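Local coordinates for methyltransferase FkbM (Methylobacillus flagellatus KT, PDB 2PY6), which probably transfers methyl groups to an acceptor molecule, at residues Pro97-Ser100 against Thr101-Thr105; Pro139-Asn142 against Phe143-Val147; Arg169-Pro172 against Ala173-Leu177; Thr380-Ile383 against Leu384-Pro388. One frame throughout, in Å; residues are numbered along the deposited sequence.

Contact 1: Pro97-Ser100 against Thr101-Thr105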
loop_
_atom_site.group_PDB
_atom_site.type_symbol
_atom_site.label_atom_id
_atom_site.label_comp_id
_atom_site.label_asym_id
_atom_site.label_seq_id
_atom_site.Cartn_x
_atom_site.Cartn_y
_atom_site.Cartn_z
ATOM N N PRO A 97 1.609 7.201 -26.650
ATOM C CA PRO A 97 2.395 7.859 -25.615
ATOM C C PRO A 97 1.524 8.188 -24.393
ATOM O O PRO A 97 0.314 8.391 -24.539
ATOM C CB PRO A 97 2.913 9.127 -26.307
ATOM C CG PRO A 97 2.065 9.317 -27.505
ATOM C CD PRO A 97 1.540 7.980 -27.898
ATOM N N ILE A 98 2.126 8.164 -23.202
ATOM C CA ILE A 98 1.432 8.520 -21.967
ATOM C C ILE A 98 1.885 9.938 -21.632
ATOM O O ILE A 98 3.068 10.198 -21.499
ATOM C CB ILE A 98 1.694 7.515 -20.816
ATOM C CG1 ILE A 98 1.232 6.112 -21.249
ATOM C CG2 ILE A 98 0.946 7.932 -19.506
ATOM C CD1 ILE A 98 1.383 5.078 -20.205
ATOM N N ILE A 99 0.921 10.851 -21.524
ATOM C CA ILE A 99 1.166 12.271 -21.275
ATOM C C ILE A 99 0.511 12.752 -19.977
ATOM O O ILE A 99 -0.294 12.051 -19.379
ATOM C CB ILE A 99 0.682 13.136 -22.457
ATOM C CG1 ILE A 99 -0.836 13.062 -22.634
ATOM C CG2 ILE A 99 1.455 12.743 -23.765
ATOM C CD1 ILE A 99 -1.393 14.008 -23.697
ATOM N N SER A 100 0.926 13.925 -19.517
ATOM C CA SER A 100 0.369 14.532 -18.318
ATOM C C SER A 100 -0.936 15.245 -18.666
ATOM O O SER A 100 -1.208 15.538 -19.829
ATOM C CB SER A 100 1.362 15.560 -17.733
ATOM O OG SER A 100 1.438 16.724 -18.557
ATOM N N THR A 101 -1.746 15.541 -17.668
ATOM C CA THR A 101 -2.965 16.273 -17.909
ATOM C C THR A 101 -2.655 17.667 -18.441
ATOM O O THR A 101 -3.411 18.175 -19.280
ATOM C CB THR A 101 -3.817 16.421 -16.639
ATOM O OG1 THR A 101 -4.011 15.138 -16.037
ATOM C CG2 THR A 101 -5.174 17.058 -16.966
ATOM N N ASP A 102 -1.580 18.301 -17.933
ATOM C CA ASP A 102 -1.150 19.608 -18.446
ATOM C C ASP A 102 -0.784 19.552 -19.938
ATOM O O ASP A 102 -1.079 20.480 -20.667
ATOM C CB ASP A 102 0.026 20.201 -17.643
ATOM C CG ASP A 102 -0.399 20.817 -16.308
ATOM O OD1 ASP A 102 -1.621 21.061 -16.071
ATOM O OD2 ASP A 102 0.507 21.076 -15.482
ATOM N N ARG A 103 -0.157 18.468 -20.387
ATOM C CA ARG A 103 0.180 18.318 -21.799
ATOM C C ARG A 103 -1.086 18.183 -22.680
ATOM O O ARG A 103 -1.162 18.733 -23.789
ATOM C CB ARG A 103 1.118 17.120 -21.970
ATOM C CG ARG A 103 1.571 16.804 -23.407
ATOM C CD ARG A 103 2.179 17.985 -24.135
ATOM N NE ARG A 103 2.697 17.587 -25.461
ATOM C CZ ARG A 103 2.741 18.358 -26.558
ATOM N NH1 ARG A 103 2.247 19.603 -26.567
ATOM N NH2 ARG A 103 3.247 17.857 -27.688
ATOM N N PHE A 104 -2.082 17.484 -22.150
ATOM C CA PHE A 104 -3.354 17.293 -22.801
ATOM C C PHE A 104 -4.108 18.607 -22.984
ATOM O O PHE A 104 -4.579 18.895 -24.076
ATOM C CB PHE A 104 -4.180 16.274 -21.994
ATOM C CG PHE A 104 -5.678 16.371 -22.193
ATOM C CD1 PHE A 104 -6.248 16.198 -23.446
ATOM C CD2 PHE A 104 -6.516 16.541 -21.102
ATOM C CE1 PHE A 104 -7.612 16.254 -23.613
ATOM C CE2 PHE A 104 -7.875 16.601 -21.265
ATOM C CZ PHE A 104 -8.428 16.456 -22.527
ATOM N N THR A 105 -4.247 19.393 -21.924
ATOM C CA THR A 105 -4.950 20.704 -22.034
ATOM C C THR A 105 -4.230 21.600 -23.047
ATOM O O THR A 105 -4.884 22.305 -23.810
ATOM C CB THR A 105 -5.168 21.408 -20.658
ATOM O OG1 THR A 105 -3.921 21.689 -20.033
ATOM C CG2 THR A 105 -5.964 20.533 -19.729
#
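Ser100 OG takes the N-H of Arg103, the mark of a serine N-cap on helix 101-109 where it follows strand 96-99 of the six-stranded N-terminal sheet. The capping bond, Arg103 N to Ser100 OG, is 3.0 Å long with an N-H...O angle of 152°. It is possible because chi1 of Ser100 is 71°, which sets OG between the backbone N and the carbonyl carbon and turns it over the first helical turn. The carbonyl of the same residue starts the helical ladder: Phe104 N reaches Ser100 O at 3.2 Å. OG has a second partner across the subunit boundary, Asp102 OD2 of the second subunit, and Asp102 OD2 of this chain is likewise bonded to Ser100 OG over there. Losing the hydroxyl to an alanine here would probably leave Arg103 N without its cap and the carboxylate of Asp102 of the second subunit without its partner. Thr101 OG1 is satisfied by Asp84, and Thr105 OG1 gives its proton to Asp102 O. Apolar contacts flank the cap. Arg103 CG lies 3.9 Å from Ile99 CB, and the chain bends at chi2 before the guanidinium leads off, whereas Phe104 turns its ring toward strands 54-58 and 77-82. On the strand side, Ile99 CD1 comes to 4.0 Å from Phe104 CB.

Contact 2: Pro139-Asn142 against Phe143-Val147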
loop_
_atom_site.group_PDB
_atom_site.type_symbol
_atom_site.label_atom_id
_atom_site.label_comp_id
_atom_site.label_asym_id
_atom_site.label_seq_id
_atom_site.Cartn_x
_atom_site.Cartn_y
_atom_site.Cartn_z
ATOM N N PRO A 139 -14.189 19.008 -26.089
ATOM C CA PRO A 139 -15.249 18.012 -26.350
ATOM C C PRO A 139 -14.860 16.652 -25.761
ATOM O O PRO A 139 -13.719 16.185 -25.956
ATOM C CB PRO A 139 -15.327 17.973 -27.883
ATOM C CG PRO A 139 -14.764 19.234 -28.316
ATOM C CD PRO A 139 -13.669 19.569 -27.354
ATOM N N HIS A 140 -15.766 16.077 -24.969
ATOM C CA HIS A 140 -15.487 14.836 -24.256
ATOM C C HIS A 140 -16.664 13.872 -24.220
ATOM O O HIS A 140 -17.821 14.289 -24.341
ATOM C CB HIS A 140 -14.933 15.126 -22.834
ATOM C CG HIS A 140 -15.850 15.906 -21.957
ATOM N ND1 HIS A 140 -16.171 17.223 -22.195
ATOM C CD2 HIS A 140 -16.505 15.554 -20.826
ATOM C CE1 HIS A 140 -16.998 17.642 -21.256
ATOM N NE2 HIS A 140 -17.213 16.648 -20.412
ATOM N N LEU A 141 -16.326 12.589 -24.029
ATOM C CA LEU A 141 -17.262 11.469 -24.051
ATOM C C LEU A 141 -16.877 10.414 -23.058
ATOM O O LEU A 141 -15.711 10.209 -22.817
ATOM C CB LEU A 141 -17.153 10.699 -25.373
ATOM C CG LEU A 141 -17.455 11.328 -26.694
ATOM C CD1 LEU A 141 -16.837 10.490 -27.789
ATOM C CD2 LEU A 141 -18.948 11.470 -26.869
ATOM N N ASN A 142 -17.867 9.712 -22.536
ATOM C CA ASN A 142 -17.618 8.516 -21.727
ATOM C C ASN A 142 -17.594 7.316 -22.724
ATOM O O ASN A 142 -17.867 7.495 -23.949
ATOM C CB ASN A 142 -18.639 8.350 -20.607
ATOM C CG ASN A 142 -20.031 8.060 -21.097
ATOM O OD1 ASN A 142 -20.236 7.426 -22.127
ATOM N ND2 ASN A 142 -21.003 8.497 -20.329
ATOM N N PHE A 143 -17.273 6.128 -22.230
ATOM C CA PHE A 143 -17.129 4.974 -23.099
ATOM C C PHE A 143 -18.395 4.592 -23.900
ATOM O O PHE A 143 -18.308 4.330 -25.100
ATOM C CB PHE A 143 -16.592 3.779 -22.338
ATOM C CG PHE A 143 -16.273 2.630 -23.220
ATOM C CD1 PHE A 143 -15.057 2.571 -23.883
ATOM C CD2 PHE A 143 -17.202 1.624 -23.426
ATOM C CE1 PHE A 143 -14.777 1.524 -24.714
ATOM C CE2 PHE A 143 -16.922 0.580 -24.260
ATOM C CZ PHE A 143 -15.711 0.529 -24.911
ATOM N N GLU A 144 -19.557 4.621 -23.268
ATOM C CA GLU A 144 -20.792 4.246 -23.967
ATOM C C GLU A 144 -21.078 5.235 -25.070
ATOM O O GLU A 144 -21.528 4.833 -26.148
ATOM C CB GLU A 144 -21.992 4.176 -23.027
ATOM C CG GLU A 144 -22.090 2.919 -22.215
ATOM C CD GLU A 144 -21.017 2.753 -21.149
ATOM O OE1 GLU A 144 -20.513 3.782 -20.646
ATOM O OE2 GLU A 144 -20.712 1.578 -20.813
ATOM N N GLN A 145 -20.822 6.525 -24.784
ATOM C CA GLN A 145 -20.948 7.601 -25.778
ATOM C C GLN A 145 -19.954 7.420 -26.915
ATOM O O GLN A 145 -20.303 7.632 -28.078
ATOM C CB GLN A 145 -20.772 8.975 -25.139
ATOM C CG GLN A 145 -21.902 9.354 -24.129
ATOM C CD GLN A 145 -21.639 10.678 -23.414
ATOM O OE1 GLN A 145 -20.506 10.985 -23.048
ATOM N NE2 GLN A 145 -22.686 11.452 -23.203
ATOM N N ALA A 146 -18.721 7.028 -26.588
ATOM C CA ALA A 146 -17.727 6.738 -27.620
ATOM C C ALA A 146 -18.229 5.627 -28.565
ATOM O O ALA A 146 -18.151 5.767 -29.790
ATOM C CB ALA A 146 -16.408 6.295 -26.997
ATOM N N VAL A 147 -18.710 4.516 -27.987
ATOM C CA VAL A 147 -19.214 3.377 -28.781
ATOM C C VAL A 147 -20.300 3.828 -29.771
ATOM O O VAL A 147 -20.261 3.466 -30.930
ATOM C CB VAL A 147 -19.699 2.228 -27.899
ATOM C CG1 VAL A 147 -20.417 1.151 -28.721
ATOM C CG2 VAL A 147 -18.523 1.612 -27.147
#
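Asn142 OD1 receives the N-H of Gln145 at 2.9 Å, nearly in line with its own C=O and with the N-H (170°). The bond is returned: Asn142 N donates to Gln145 OE1 at 3.0 Å, lying in the plane of that amide and on a lone pair. Chi1 of Asn142, 67°, holds CG between its backbone N and carbonyl carbon and brings OD1 to Gln145 N; the Gln145 chain runs extended beyond CG and doubles back to the strand end. The two amide planes are 33° apart. This reciprocal pair is a capping box, closing the start of helix 143-149 directly after edge strand 140-142 of the N-terminal sheet. Ala146 N completes the turn on Asn142 O at 2.8 Å. The outer amide nitrogens are held as well, Asn142 ND2 by Cys200 O and Gln145 NE2 by Gly37 O, which fixes which way round both amides lie. Next to the box, Leu141 CD2 packs on Gln145 CB at 3.5 Å, while its CD1 lies 3.9 Å from Ala146 CA. Glu144 points elsewhere, its carboxylate shared between salt bridges to Arg121 and Arg401.

Contact 3: Arg169-Pro172 against Ala173-Leu177. With EDO (1,2-ethanediol), chain F.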
loop_
_atom_site.group_PDB
_atom_site.type_symbol
_atom_site.label_atom_id
_atom_site.label_comp_id
_atom_site.label_asym_id
_atom_site.label_seq_id
_atom_site.Cartn_x
_atom_site.Cartn_y
_atom_site.Cartn_z
ATOM N N ARG A 169 -36.573 -1.413 -29.935
ATOM C CA ARG A 169 -37.382 -2.438 -30.626
ATOM C C ARG A 169 -38.356 -3.184 -29.735
ATOM O O ARG A 169 -39.255 -3.846 -30.251
ATOM C CB ARG A 169 -36.503 -3.506 -31.311
ATOM C CG ARG A 169 -36.134 -3.198 -32.762
ATOM C CD ARG A 169 -35.399 -4.397 -33.483
ATOM N NE ARG A 169 -34.060 -4.620 -32.953
ATOM C CZ ARG A 169 -33.012 -3.811 -33.177
ATOM N NH1 ARG A 169 -33.135 -2.694 -33.915
ATOM N NH2 ARG A 169 -31.829 -4.107 -32.644
ATOM N N ASN A 170 -38.179 -3.072 -28.415
ATOM C CA ASN A 170 -38.959 -3.806 -27.446
ATOM C C ASN A 170 -39.676 -2.955 -26.401
ATOM O O ASN A 170 -39.925 -3.424 -25.279
ATOM C CB ASN A 170 -38.016 -4.784 -26.770
ATOM C CG ASN A 170 -37.512 -5.858 -27.718
ATOM O OD1 ASN A 170 -36.334 -5.884 -28.068
ATOM N ND2 ASN A 170 -38.403 -6.732 -28.146
ATOM N N ILE A 171 -40.062 -1.734 -26.772
ATOM C CA ILE A 171 -40.733 -0.827 -25.833
ATOM C C ILE A 171 -41.985 -1.432 -25.150
ATOM O O ILE A 171 -42.026 -1.469 -23.933
ATOM C CB ILE A 171 -41.029 0.605 -26.432
ATOM C CG1 ILE A 171 -39.740 1.353 -26.828
ATOM C CG2 ILE A 171 -41.849 1.414 -25.493
ATOM C CD1 ILE A 171 -38.625 1.481 -25.765
ATOM N N PRO A 172 -43.003 -1.866 -25.906
ATOM C CA PRO A 172 -44.156 -2.422 -25.178
ATOM C C PRO A 172 -43.855 -3.576 -24.249
ATOM O O PRO A 172 -44.433 -3.636 -23.148
ATOM C CB PRO A 172 -45.126 -2.834 -26.310
ATOM C CG PRO A 172 -44.784 -1.881 -27.433
ATOM C CD PRO A 172 -43.269 -1.817 -27.365
ATOM N N ALA A 173 -42.957 -4.474 -24.642
ATOM C CA ALA A 173 -42.598 -5.597 -23.777
ATOM C C ALA A 173 -41.947 -5.099 -22.463
ATOM O O ALA A 173 -42.190 -5.646 -21.379
ATOM C CB ALA A 173 -41.672 -6.534 -24.498
ATOM N N PHE A 174 -41.106 -4.071 -22.555
ATOM C CA PHE A 174 -40.572 -3.470 -21.328
ATOM C C PHE A 174 -41.648 -2.779 -20.473
ATOM O O PHE A 174 -41.579 -2.826 -19.254
ATOM C CB PHE A 174 -39.410 -2.525 -21.615
ATOM C CG PHE A 174 -38.122 -3.232 -21.948
ATOM C CD1 PHE A 174 -37.524 -4.049 -21.015
ATOM C CD2 PHE A 174 -37.482 -3.012 -23.151
ATOM C CE1 PHE A 174 -36.340 -4.684 -21.302
ATOM C CE2 PHE A 174 -36.313 -3.635 -23.439
ATOM C CZ PHE A 174 -35.745 -4.485 -22.511
ATOM N N GLN A 175 -42.625 -2.129 -21.097
ATOM C CA GLN A 175 -43.729 -1.522 -20.354
ATOM C C GLN A 175 -44.558 -2.598 -19.649
ATOM O O GLN A 175 -45.033 -2.393 -18.528
ATOM C CB GLN A 175 -44.611 -0.696 -21.290
ATOM C CG GLN A 175 -43.878 0.476 -21.895
ATOM C CD GLN A 175 -44.777 1.331 -22.749
ATOM O OE1 GLN A 175 -45.296 0.888 -23.787
ATOM N NE2 GLN A 175 -44.962 2.578 -22.330
ATOM N N THR A 176 -44.735 -3.731 -20.330
ATOM C CA THR A 176 -45.410 -4.898 -19.758
ATOM C C THR A 176 -44.617 -5.469 -18.566
ATOM O O THR A 176 -45.211 -5.803 -17.558
ATOM C CB THR A 176 -45.713 -5.984 -20.822
ATOM O OG1 THR A 176 -46.592 -5.445 -21.806
ATOM C CG2 THR A 176 -46.368 -7.189 -20.201
ATOM N N LEU A 177 -43.294 -5.583 -18.677
ATOM C CA LEU A 177 -42.483 -5.984 -17.525
ATOM C C LEU A 177 -42.674 -5.002 -16.347
ATOM O O LEU A 177 -42.876 -5.426 -15.220
ATOM C CB LEU A 177 -41.010 -6.074 -17.901
ATOM C CG LEU A 177 -40.007 -6.513 -16.836
ATOM C CD1 LEU A 177 -40.423 -7.829 -16.204
ATOM C CD2 LEU A 177 -38.609 -6.640 -17.441
HETATM C C1 EDO F . -35.110 0.880 -36.647
HETATM O O1 EDO F . -34.383 1.368 -37.772
HETATM C C2 EDO F . -35.407 -0.622 -36.591
HETATM O O2 EDO F . -34.614 -1.204 -35.565
#
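Pro172 O accepts the N-H of Thr176 at 2.8 Å. Two more i to i+4 bonds stand beside it in the first turns of helix 171-180: Phe174 N to Asn170 O at 3.0 Å and Gln175 N to Ile171 O, also 3.0 Å. Asn170 occupies the N-cap position, and it is its main-chain carbonyl that accepts from Phe174. That carbonyl also meets the Phe174 ring obliquely, Asn170 O lying 3.3 Å from Phe174 CD2, while Asn170 CB rests 3.9 Å from Phe174 CE2. With chi1 at -75°, Phe174 CG stays beside its own backbone N, and the ring is thereby swung back along the helix to Asn170. One turn on, the Gln175 chain crosses the Ile171 side chain at a slant, Gln175 CD standing 4.0 Å from Ile171 CG2.

Further out, neighbouring helices set these groups in place. Ile171 and Gln175 lean on helix 19-32, and Phe174 lies against Leu194 of helix 184-199 and Leu377 of helix 375-386. At the end before the helix, Arg169 NH1 donates to O2 of a 1,2-ethanediol at 2.7 Å, the oxygen sitting at the guanidinium edge, in plane; NH2 is salt-bridged to Asp166. The diol probably comes from the crystallisation liquor, and no role is inferred from it. The firm bonds across this helix start are main-chain ones, with Phe174 the buried side chain among those that touch, and Pro172, which has no N-H to offer, sits in the first turn, where a helix needs none.

Contact 4: Thr380-Ile383 against Leu384-Pro388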
loop_
_atom_site.group_PDB
_atom_site.type_symbol
_atom_site.label_atom_id
_atom_site.label_comp_id
_atom_site.label_asym_id
_atom_site.label_seq_id
_atom_site.Cartn_x
_atom_site.Cartn_y
_atom_site.Cartn_z
ATOM N N THR A 380 -37.455 -13.610 -17.522
ATOM C CA THR A 380 -38.719 -13.428 -16.804
ATOM C C THR A 380 -39.846 -14.195 -17.505
ATOM O O THR A 380 -40.614 -14.934 -16.853
ATOM C CB THR A 380 -39.100 -11.927 -16.701
ATOM O OG1 THR A 380 -38.093 -11.208 -15.986
ATOM C CG2 THR A 380 -40.373 -11.750 -15.954
ATOM N N ASN A 381 -39.922 -14.045 -18.825
ATOM C CA ASN A 381 -40.952 -14.709 -19.600
ATOM C C ASN A 381 -40.852 -16.217 -19.453
ATOM O O ASN A 381 -41.865 -16.898 -19.364
ATOM C CB ASN A 381 -40.860 -14.329 -21.088
ATOM C CG ASN A 381 -41.374 -12.907 -21.384
ATOM O OD1 ASN A 381 -42.083 -12.308 -20.579
ATOM N ND2 ASN A 381 -41.027 -12.385 -22.571
ATOM N N TYR A 382 -39.619 -16.739 -19.441
ATOM C CA TYR A 382 -39.430 -18.174 -19.299
ATOM C C TYR A 382 -39.895 -18.665 -17.923
ATOM O O TYR A 382 -40.637 -19.646 -17.826
ATOM C CB TYR A 382 -37.987 -18.646 -19.595
ATOM C CG TYR A 382 -37.939 -20.139 -19.362
ATOM C CD1 TYR A 382 -38.569 -21.014 -20.255
ATOM C CD2 TYR A 382 -37.398 -20.667 -18.195
ATOM C CE1 TYR A 382 -38.637 -22.393 -20.016
ATOM C CE2 TYR A 382 -37.416 -22.054 -17.952
ATOM C CZ TYR A 382 -38.061 -22.906 -18.849
ATOM O OH TYR A 382 -38.088 -24.270 -18.594
ATOM N N ILE A 383 -39.412 -18.022 -16.869
ATOM C CA ILE A 383 -39.746 -18.429 -15.512
ATOM C C ILE A 383 -41.238 -18.411 -15.253
ATOM O O ILE A 383 -41.751 -19.330 -14.637
ATOM C CB ILE A 383 -38.984 -17.543 -14.454
ATOM C CG1 ILE A 383 -37.529 -17.942 -14.451
ATOM C CG2 ILE A 383 -39.574 -17.721 -13.067
ATOM C CD1 ILE A 383 -36.563 -16.901 -13.867
ATOM N N LEU A 384 -41.931 -17.368 -15.710
ATOM C CA LEU A 384 -43.379 -17.258 -15.489
ATOM C C LEU A 384 -44.195 -18.274 -16.270
ATOM O O LEU A 384 -45.288 -18.627 -15.874
ATOM C CB LEU A 384 -43.882 -15.848 -15.794
ATOM C CG LEU A 384 -43.396 -14.733 -14.881
ATOM C CD1 LEU A 384 -43.948 -13.384 -15.332
ATOM C CD2 LEU A 384 -43.752 -15.016 -13.443
ATOM N N SER A 385 -43.651 -18.773 -17.369
ATOM C CA SER A 385 -44.332 -19.769 -18.174
ATOM C C SER A 385 -44.317 -21.126 -17.448
ATOM O O SER A 385 -45.148 -21.982 -17.711
ATOM C CB SER A 385 -43.655 -19.888 -19.561
ATOM O OG SER A 385 -42.438 -20.631 -19.513
ATOM N N ILE A 386 -43.370 -21.334 -16.542
ATOM C CA ILE A 386 -43.293 -22.594 -15.821
ATOM C C ILE A 386 -43.759 -22.498 -14.363
ATOM O O ILE A 386 -44.043 -23.512 -13.737
ATOM C CB ILE A 386 -41.874 -23.218 -15.881
ATOM C CG1 ILE A 386 -40.824 -22.304 -15.251
ATOM C CG2 ILE A 386 -41.535 -23.610 -17.325
ATOM C CD1 ILE A 386 -39.503 -22.986 -14.973
ATOM N N ARG A 387 -43.813 -21.282 -13.834
ATOM C CA ARG A 387 -44.251 -21.037 -12.469
ATOM C C ARG A 387 -44.849 -19.628 -12.446
ATOM O O ARG A 387 -44.175 -18.656 -12.025
ATOM C CB ARG A 387 -43.051 -21.134 -11.544
ATOM C CG ARG A 387 -43.426 -21.059 -10.086
ATOM C CD ARG A 387 -44.011 -22.361 -9.616
ATOM N NE ARG A 387 -44.965 -22.154 -8.529
ATOM C CZ ARG A 387 -45.505 -23.126 -7.814
ATOM N NH1 ARG A 387 -45.115 -24.385 -7.971
ATOM N NH2 ARG A 387 -46.377 -22.822 -6.872
ATOM N N PRO A 388 -46.097 -19.490 -12.936
ATOM C CA PRO A 388 -46.713 -18.153 -13.090
ATOM C C PRO A 388 -47.101 -17.367 -11.829
ATOM O O PRO A 388 -47.338 -16.179 -11.944
ATOM C CB PRO A 388 -47.967 -18.422 -13.961
ATOM C CG PRO A 388 -48.242 -19.832 -13.878
ATOM C CD PRO A 388 -46.986 -20.566 -13.416
#
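Tyr382 and Ile386 touch one turn apart at the C-terminal end of helix 375-386, which packs beside the seven-stranded sheet of the Rossmann-like methyltransferase domain. Taking hydrogen bonds first, the regular ladder persists at Leu384 N to Thr380 O, 3.0 Å, and becomes irregular after it. Ser385 N reaches Asn381 O at a longer 3.3 Å. Ile383 O then takes two donors: Arg387 N in the carbonyl plane at 3.0 Å, and Ile386 N from above that plane. Ser385 OG turns back, its chi1 of 77° bringing it to Tyr382 O at 2.7 Å, a carbonyl that has otherwise only weak backbone bonds within this turn.

Among apolar contacts, the Tyr382 ring and the Ile386 side chain cross at a slant, CE2 of Tyr382 being 3.8 Å from CD1 of Ile386. The ring also borders Leu348 and Leu351 of helix 347-352 and Arg355 of helix 355-361. With an alanine in place of Tyr382, the ring would be gone and a gap would probably open between Ile386 and helix 347-352. Thr380 and Leu384 run side by side, both reaching Ile392 of strand 392-396. As for charge, the Arg387 guanidinium is bridged to Asp389 and bonded to Ser359 O. The phenol end meets the branch methyl: Tyr382 OH lies 3.7 Å from Ile386 CG2.

In the fold
From the N terminus the four contacts come in series; each spans adjoining residues, so none encloses or crosses another. Contact 1 turns strand 96-99 into helix 101-109 at a subunit interface, and contact 2 does the same for strand 140-142 and helix 143-149. Both belong to the N-terminal sheet, their centres about 19 Å apart. The chain then enters contact 3, at the start of helix 171-180, and ends this series in contact 4, at the finish of helix 375-386. Contacts 3 and 4 touch through Leu177 CD1 and Thr380 CG2 at 3.9 Å, joining the helices after the first sheet to the helix packed on the seven-stranded sheet of the methyltransferase domain. Contacts 1 and 4 lie farthest apart, about 53 Å between centres.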